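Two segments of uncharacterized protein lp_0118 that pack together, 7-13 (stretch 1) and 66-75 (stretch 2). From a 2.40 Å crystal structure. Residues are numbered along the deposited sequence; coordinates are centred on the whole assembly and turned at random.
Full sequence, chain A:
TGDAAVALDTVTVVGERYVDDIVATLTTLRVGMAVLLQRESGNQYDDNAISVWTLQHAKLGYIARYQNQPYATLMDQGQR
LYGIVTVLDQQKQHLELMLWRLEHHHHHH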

ATOM      1  N   ALA A   7      23.193   2.296  15.968  1.00 24.34           N
ATOM      2  CA  ALA A   7      21.849   1.904  16.368  1.00 25.01           C
ATOM      3  C   ALA A   7      20.926   3.105  16.323  1.00 25.12           C
ATOM      4  O   ALA A   7      21.311   4.209  16.705  1.00 26.20           O
ATOM      5  CB  ALA A   7      21.868   1.320  17.772  1.00 23.55           C
ATOM      6  N   LEU A   8      19.708   2.888  15.841  1.00 26.57           N
ATOM      7  CA  LEU A   8      18.719   3.951  15.751  1.00 27.65           C
ATOM      8  C   LEU A   8      17.622   3.650  16.765  1.00 30.17           C
ATOM      9  O   LEU A   8      17.765   3.951  17.953  1.00 30.74           O
ATOM     10  CB  LEU A   8      18.147   4.022  14.330  1.00 26.31           C
ATOM     11  CG  LEU A   8      19.161   4.287  13.206  1.00 24.32           C
ATOM     12  CD1 LEU A   8      18.444   4.392  11.863  1.00 22.95           C
ATOM     13  CD2 LEU A   8      19.922   5.567  13.501  1.00 22.72           C
ATOM     14  N   ASP A   9      16.529   3.050  16.309  1.00 31.38           N
ATOM     15  CA  ASP A   9      15.447   2.707  17.218  1.00 30.62           C
ATOM     16  C   ASP A   9      14.714   1.465  16.738  1.00 30.73           C
ATOM     17  O   ASP A   9      15.076   0.876  15.722  1.00 32.25           O
ATOM     18  CB  ASP A   9      14.464   3.868  17.351  1.00 31.06           C
ATOM     19  CG  ASP A   9      14.004   4.074  18.782  1.00 32.46           C
ATOM     20  OD1 ASP A   9      13.703   3.070  19.468  1.00 31.52           O
ATOM     21  OD2 ASP A   9      13.941   5.242  19.218  1.00 34.00           O
ATOM     22  N   THR A  10      13.684   1.070  17.477  1.00 29.87           N
ATOM     23  CA  THR A  10      12.907  -0.108  17.130  1.00 28.35           C
ATOM     24  C   THR A  10      11.624   0.258  16.401  1.00 28.22           C
ATOM     25  O   THR A  10      11.042   1.315  16.637  1.00 26.81           O
ATOM     26  CB  THR A  10      12.539  -0.917  18.385  1.00 29.17           C
ATOM     27  OG1 THR A  10      11.915  -0.055  19.342  1.00 29.20           O
ATOM     28  CG2 THR A  10      13.778  -1.539  18.998  1.00 31.21           C
ATOM     29  N   VAL A  11      11.188  -0.623  15.507  1.00 26.82           N
ATOM     30  CA  VAL A  11       9.964  -0.396  14.752  1.00 26.04           C
ATOM     31  C   VAL A  11       9.175  -1.692  14.627  1.00 25.71           C
ATOM     32  O   VAL A  11       9.702  -2.783  14.863  1.00 22.30           O
ATOM     33  CB  VAL A  11      10.254   0.147  13.324  1.00 25.69           C
ATOM     34  CG1 VAL A  11      10.966   1.486  13.404  1.00 25.30           C
ATOM     35  CG2 VAL A  11      11.081  -0.851  12.545  1.00 23.99           C
ATOM     36  N   THR A  12       7.905  -1.564  14.262  1.00 27.26           N
ATOM     37  CA  THR A  12       7.044  -2.723  14.093  1.00 28.06           C
ATOM     38  C   THR A  12       6.786  -2.914  12.607  1.00 28.10           C
ATOM     39  O   THR A  12       6.688  -1.941  11.860  1.00 26.19           O
ATOM     40  CB  THR A  12       5.698  -2.524  14.809  1.00 29.24           C
ATOM     41  OG1 THR A  12       5.934  -2.159  16.177  1.00 34.57           O
ATOM     42  CG2 THR A  12       4.879  -3.807  14.761  1.00 27.93           C
ATOM     43  N   VAL A  13       6.686  -4.168  12.182  1.00 29.46           N
ATOM     44  CA  VAL A  13       6.432  -4.476  10.782  1.00 31.00           C
ATOM     45  C   VAL A  13       4.991  -4.944  10.632  1.00 32.50           C
ATOM     46  O   VAL A  13       4.604  -5.979  11.174  1.00 33.02           O
ATOM     47  CB  VAL A  13       7.378  -5.578  10.262  1.00 30.03           C
ATOM     48  CG1 VAL A  13       7.193  -5.754   8.769  1.00 29.66           C
ATOM     49  CG2 VAL A  13       8.822  -5.221  10.576  1.00 32.49           C
ATOM     50  N   TYR A  66       3.080   4.948  11.468  1.00 34.27           N
ATOM     51  CA  TYR A  66       3.359   5.912  12.530  1.00 35.17           C
ATOM     52  C   TYR A  66       4.837   5.897  12.941  1.00 34.32           C
ATOM     53  O   TYR A  66       5.206   6.458  13.973  1.00 34.29           O
ATOM     54  CB  TYR A  66       2.467   5.626  13.743  1.00 35.54           C
ATOM     55  CG  TYR A  66       2.637   4.239  14.305  1.00 36.68           C
ATOM     56  CD1 TYR A  66       3.574   3.978  15.302  1.00 36.42           C
ATOM     57  CD2 TYR A  66       1.889   3.172  13.805  1.00 37.34           C
ATOM     58  CE1 TYR A  66       3.767   2.685  15.787  1.00 37.17           C
ATOM     59  CE2 TYR A  66       2.074   1.878  14.280  1.00 37.15           C
ATOM     60  CZ  TYR A  66       3.014   1.642  15.268  1.00 37.82           C
ATOM     61  OH  TYR A  66       3.201   0.359  15.727  1.00 40.86           O
ATOM     62  N   GLN A  67       5.673   5.258  12.124  1.00 33.80           N
ATOM     63  CA  GLN A  67       7.114   5.170  12.378  1.00 32.33           C
ATOM     64  C   GLN A  67       7.864   5.368  11.058  1.00 32.85           C
ATOM     65  O   GLN A  67       9.081   5.206  10.986  1.00 33.20           O
ATOM     66  CB  GLN A  67       7.467   3.794  12.963  1.00 30.80           C
ATOM     67  CG  GLN A  67       6.640   3.403  14.172  1.00 31.55           C
ATOM     68  CD  GLN A  67       7.035   2.063  14.764  1.00 31.05           C
ATOM     69  OE1 GLN A  67       7.027   1.039  14.080  1.00 30.05           O
ATOM     70  NE2 GLN A  67       7.377   2.063  16.048  1.00 28.83           N
ATOM     71  N   ASN A  68       7.111   5.728  10.025  1.00 33.73           N
ATOM     72  CA  ASN A  68       7.623   5.938   8.671  1.00 34.04           C
ATOM     73  C   ASN A  68       8.530   7.135   8.428  1.00 34.05           C
ATOM     74  O   ASN A  68       9.717   6.981   8.143  1.00 32.53           O
ATOM     75  CB  ASN A  68       6.445   6.037   7.701  1.00 32.64           C
ATOM     76  CG  ASN A  68       6.265   4.794   6.891  1.00 32.58           C
ATOM     77  OD1 ASN A  68       5.249   4.616   6.222  1.00 31.91           O
ATOM     78  ND2 ASN A  68       7.265   3.918   6.930  1.00 32.03           N
ATOM     79  N   GLN A  69       7.928   8.320   8.503  1.00 34.38           N
ATOM     80  CA  GLN A  69       8.584   9.606   8.270  1.00 35.12           C
ATOM     81  C   GLN A  69      10.084   9.731   8.529  1.00 32.76           C
ATOM     82  O   GLN A  69      10.852   9.989   7.604  1.00 31.79           O
ATOM     83  CB  GLN A  69       7.845  10.700   9.054  1.00 38.51           C
ATOM     84  CG  GLN A  69       8.595  12.018   9.164  1.00 42.60           C
ATOM     85  CD  GLN A  69       8.516  12.611  10.561  1.00 45.64           C
ATOM     86  OE1 GLN A  69       7.430  12.908  11.065  1.00 45.22           O
ATOM     87  NE2 GLN A  69       9.673  12.783  11.198  1.00 46.40           N
ATOM     88  N   PRO A  70      10.523   9.550   9.787  1.00 31.63           N
ATOM     89  CA  PRO A  70      11.947   9.665  10.131  1.00 30.51           C
ATOM     90  C   PRO A  70      12.912   8.887   9.239  1.00 29.04           C
ATOM     91  O   PRO A  70      13.798   9.465   8.609  1.00 27.80           O
ATOM     92  CB  PRO A  70      11.997   9.180  11.582  1.00 29.62           C
ATOM     93  CG  PRO A  70      10.620   9.490  12.100  1.00 31.22           C
ATOM     94  CD  PRO A  70       9.753   9.059  10.945  1.00 31.21           C
ATOM     95  N   TYR A  71      12.736   7.571   9.199  1.00 25.60           N
ATOM     96  CA  TYR A  71      13.606   6.710   8.410  1.00 25.30           C
ATOM     97  C   TYR A  71      13.473   6.971   6.915  1.00 25.51           C
ATOM     98  O   TYR A  71      14.447   6.852   6.164  1.00 22.45           O
ATOM     99  CB  TYR A  71      13.302   5.255   8.751  1.00 24.95           C
ATOM    100  CG  TYR A  71      13.401   4.998  10.233  1.00 26.36           C
ATOM    101  CD1 TYR A  71      14.637   5.028  10.881  1.00 28.08           C
ATOM    102  CD2 TYR A  71      12.260   4.774  11.000  1.00 26.47           C
ATOM    103  CE1 TYR A  71      14.733   4.844  12.250  1.00 28.88           C
ATOM    104  CE2 TYR A  71      12.345   4.589  12.376  1.00 26.32           C
ATOM    105  CZ  TYR A  71      13.584   4.623  12.992  1.00 29.32           C
ATOM    106  OH  TYR A  71      13.680   4.430  14.349  1.00 33.30           O
ATOM    107  N   ALA A  72      12.268   7.343   6.493  1.00 25.20           N
ATOM    108  CA  ALA A  72      12.008   7.643   5.092  1.00 25.15           C
ATOM    109  C   ALA A  72      12.887   8.813   4.663  1.00 24.10           C
ATOM    110  O   ALA A  72      13.451   8.810   3.569  1.00 24.41           O
ATOM    111  CB  ALA A  72      10.540   7.994   4.896  1.00 26.48           C
ATOM    112  N   THR A  73      13.005   9.806   5.539  1.00 23.96           N
ATOM    113  CA  THR A  73      13.819  10.985   5.260  1.00 24.47           C
ATOM    114  C   THR A  73      15.305  10.628   5.236  1.00 25.48           C
ATOM    115  O   THR A  73      16.048  11.091   4.368  1.00 25.01           O
ATOM    116  CB  THR A  73      13.583  12.087   6.317  1.00 24.88           C
ATOM    117  OG1 THR A  73      12.183  12.387   6.389  1.00 26.85           O
ATOM    118  CG2 THR A  73      14.349  13.357   5.950  1.00 25.14           C
ATOM    119  N   LEU A  74      15.737   9.801   6.187  1.00 24.18           N
ATOM    120  CA  LEU A  74      17.138   9.385   6.250  1.00 24.36           C
ATOM    121  C   LEU A  74      17.562   8.603   5.014  1.00 25.16           C
ATOM    122  O   LEU A  74      18.665   8.798   4.500  1.00 28.52           O
ATOM    123  CB  LEU A  74      17.392   8.527   7.491  1.00 23.81           C
ATOM    124  CG  LEU A  74      17.218   9.209   8.847  1.00 26.75           C
ATOM    125  CD1 LEU A  74      17.532   8.216   9.960  1.00 21.45           C
ATOM    126  CD2 LEU A  74      18.138  10.422   8.932  1.00 22.66           C
ATOM    127  N   MET A  75      16.694   7.709   4.545  1.00 23.46           N
ATOM    128  CA  MET A  75      16.996   6.895   3.374  1.00 22.05           C
ATOM    129  C   MET A  75      17.074   7.761   2.118  1.00 23.02           C
ATOM    130  O   MET A  75      17.851   7.470   1.209  1.00 20.81           O
ATOM    131  CB  MET A  75      15.948   5.770   3.215  1.00 19.15           C
ATOM    132  CG  MET A  75      16.100   4.639   4.252  1.00 16.03           C
ATOM    133  SD  MET A  75      14.753   3.401   4.407  1.00  6.74           S
ATOM    134  CE  MET A  75      15.179   2.243   3.107  1.00  1.39           C
TER
HETATM  135  O   HOH W   1      11.583   4.007  16.016  1.00 33.75           O

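The contact is small, about 340 Å² over both sides, and it works by two long side chains from stretch 2 reaching across to a strand whose axis comes no nearer than 11.0 Å to that of the helix. Tyr71 supplies the main bump. With chi1 near -54° (m) its ring projects toward the strand and settles between Leu8 and Val11: Leu8 CD1 meets the ring edge at Tyr71 CE1, 3.8 Å away, while Val11 CG1 lies 3.5 Å from Tyr71 CE2. A flat, wide ring suits this slot, since each flank of the ring receives a methyl from a different branched side chain. Leu74, one helical turn on, widens the apolar patch more loosely, its CD1 4.4 Å from Leu8 CD1.

The tip of the tyrosine is polar and lies by the backbone. Tyr71 OH sits 3.2 Å from Asp9 CB and 2.7 Å from a water oxygen, which in turn donates to Thr10 O at 2.8 Å, so a gap too wide for direct contact is bridged.

Gln67 anchors the other end. Its extended chi2 carries the amide to the strand, where Thr12 N donates to Gln67 OE1 at 2.8 Å and 170°, nearly straight. Gln67 OE1 also lies 3.3 Å from Val11 CA. The rule is reach: apolar packing at one end, a hydrogen bond between side chain and backbone at the other.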